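Local coordinates for hydrogenase maturation protease (Wolinella succinogenes, PDB 3PU6), which probably acts as an endopeptidase that matures hydrogenases, at residues 112-117 and 128-133. Numbering follows the deposited sequence.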
loop_
_atom_site.group_PDB
_atom_site.type_symbol
_atom_site.label_atom_id
_atom_site.label_comp_id
_atom_site.label_asym_id
_atom_site.label_seq_id
_atom_site.Cartn_x
_atom_site.Cartn_y
_atom_site.Cartn_z
ATOM N N ILE A 112 -0.339 2.449 -7.174
ATOM C CA ILE A 112 0.686 3.266 -7.798
ATOM C C ILE A 112 0.970 2.617 -9.120
ATOM O O ILE A 112 1.460 1.498 -9.180
ATOM C CB ILE A 112 1.966 3.324 -6.948
ATOM C CG1 ILE A 112 1.638 3.806 -5.537
ATOM C CG2 ILE A 112 3.033 4.216 -7.579
ATOM C CD1 ILE A 112 2.712 3.459 -4.505
ATOM N N SER A 113 0.631 3.306 -10.192
ATOM C CA SER A 113 0.725 2.688 -11.495
ATOM C C SER A 113 2.178 2.671 -11.933
ATOM O O SER A 113 2.908 3.644 -11.704
ATOM C CB SER A 113 -0.194 3.371 -12.517
ATOM O OG SER A 113 0.171 4.715 -12.753
ATOM N N VAL A 114 2.597 1.538 -12.507
ATOM C CA VAL A 114 3.961 1.377 -13.005
ATOM C C VAL A 114 3.921 0.889 -14.435
ATOM O O VAL A 114 2.956 0.296 -14.844
ATOM C CB VAL A 114 4.834 0.440 -12.108
ATOM C CG1 VAL A 114 5.187 1.120 -10.785
ATOM C CG2 VAL A 114 4.139 -0.863 -11.832
ATOM N N LEU A 115 4.964 1.175 -15.198
ATOM C CA LEU A 115 5.128 0.620 -16.536
ATOM C C LEU A 115 5.457 -0.877 -16.484
ATOM O O LEU A 115 6.417 -1.303 -15.837
ATOM C CB LEU A 115 6.218 1.379 -17.297
ATOM C CG LEU A 115 5.896 2.855 -17.578
ATOM C CD1 LEU A 115 7.016 3.559 -18.300
ATOM C CD2 LEU A 115 4.642 2.983 -18.388
ATOM N N LEU A 116 4.651 -1.659 -17.193
ATOM C CA LEU A 116 4.806 -3.104 -17.291
ATOM C C LEU A 116 6.200 -3.553 -17.744
ATOM O O LEU A 116 6.698 -4.587 -17.314
ATOM C CB LEU A 116 3.746 -3.660 -18.238
ATOM C CG LEU A 116 3.855 -5.141 -18.615
ATOM C CD1 LEU A 116 3.363 -6.066 -17.515
ATOM C CD2 LEU A 116 3.094 -5.393 -19.907
ATOM N N GLU A 117 6.831 -2.780 -18.617
ATOM C CA GLU A 117 8.172 -3.114 -19.074
ATOM C C GLU A 117 9.142 -3.085 -17.904
ATOM O O GLU A 117 10.168 -3.779 -17.913
ATOM C CB GLU A 117 8.630 -2.117 -20.127
ATOM C CG GLU A 117 8.963 -0.778 -19.541
ATOM C CD GLU A 117 8.737 0.379 -20.496
ATOM O OE1 GLU A 117 7.654 0.447 -21.129
ATOM O OE2 GLU A 117 9.640 1.241 -20.580
ATOM N N GLN A 128 13.266 6.233 -12.388
ATOM C CA GLN A 128 13.064 7.586 -11.886
ATOM C C GLN A 128 11.577 7.844 -11.696
ATOM O O GLN A 128 11.153 8.325 -10.640
ATOM C CB GLN A 128 13.705 8.636 -12.805
ATOM C CG GLN A 128 13.646 10.071 -12.253
ATOM C CD GLN A 128 14.415 10.248 -10.944
ATOM O OE1 GLN A 128 15.628 10.053 -10.902
ATOM N NE2 GLN A 128 13.711 10.631 -9.877
ATOM N N GLY A 129 10.787 7.492 -12.713
ATOM C CA GLY A 129 9.341 7.636 -12.659
ATOM C C GLY A 129 8.686 6.989 -11.448
ATOM O O GLY A 129 7.972 7.653 -10.687
ATOM N N ALA A 130 8.918 5.689 -11.263
ATOM C CA ALA A 130 8.376 4.980 -10.103
ATOM C C ALA A 130 8.868 5.583 -8.780
ATOM O O ALA A 130 8.107 5.712 -7.835
ATOM C CB ALA A 130 8.707 3.499 -10.177
ATOM N N SER A 131 10.141 5.945 -8.724
ATOM C CA SER A 131 10.685 6.649 -7.563
ATOM C C SER A 131 9.910 7.932 -7.245
ATOM O O SER A 131 9.449 8.128 -6.124
ATOM C CB SER A 131 12.156 6.974 -7.780
ATOM O OG SER A 131 12.581 7.961 -6.860
ATOM N N ASP A 132 9.768 8.804 -8.233
ATOM C CA ASP A 132 8.952 9.998 -8.067
ATOM C C ASP A 132 7.564 9.634 -7.548
ATOM O O ASP A 132 7.066 10.241 -6.598
ATOM C CB ASP A 132 8.834 10.765 -9.391
ATOM C CG ASP A 132 10.161 11.371 -9.853
ATOM O OD1 ASP A 132 11.134 11.417 -9.061
ATOM O OD2 ASP A 132 10.233 11.794 -11.028
ATOM N N SER A 133 6.951 8.638 -8.186
ATOM C CA SER A 133 5.625 8.136 -7.815
ATOM C C SER A 133 5.494 7.772 -6.343
ATOM O O SER A 133 4.450 7.998 -5.738
ATOM C CB SER A 133 5.276 6.905 -8.646
ATOM O OG SER A 133 5.042 7.249 -9.994
HETATM O O HOH W 1 5.358 4.719 -11.318
#
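Ile112 touches Ser133 through its branch methyl: CG2 lies 3.7 Å from Ser133 CB, and each side chain leaves its backbone heading for the other segment. The torsion of Ile112 (chi1 -55°) explains which branch does the touching, since it sets CG2 anti to the backbone N and leaves CG1 beside that N. Two residues along the strand and three back along the helix, Val114 and Ala130 make a looser apolar pair, with CG1 of Val114 4.3 Å from CB of Ala130. No direct hydrogen bond joins the segments; one water supplies the polar link. It donates to Ser113 O at 2.7 Å and is hydrogen-bonded to Ser133 OG at 2.9 Å. Ser133 OG can be placed there because it stands beside its own backbone N (chi1 -70°), which also brings it within 3.0 Å of Gly129 O, one turn back. Ser133 thus turns its CB to Ile112 and its hydroxyl to the water. The interface is small, burying 131 Å² in all, yet Ile112, Val114 and Ala130 are buried. Near the start of the helix, Ser127 OG accepts a hydrogen bond from Ala130 N. Asp17 lies against both Val114 and Ala130, while Val114 also packs on Ala64 and Ser66 of strand 58-66. The contact therefore seats the first turns of helix 128-147 against the end of strand 106-114, which runs between strands 58-66 and 73-77 in the mixed sheet.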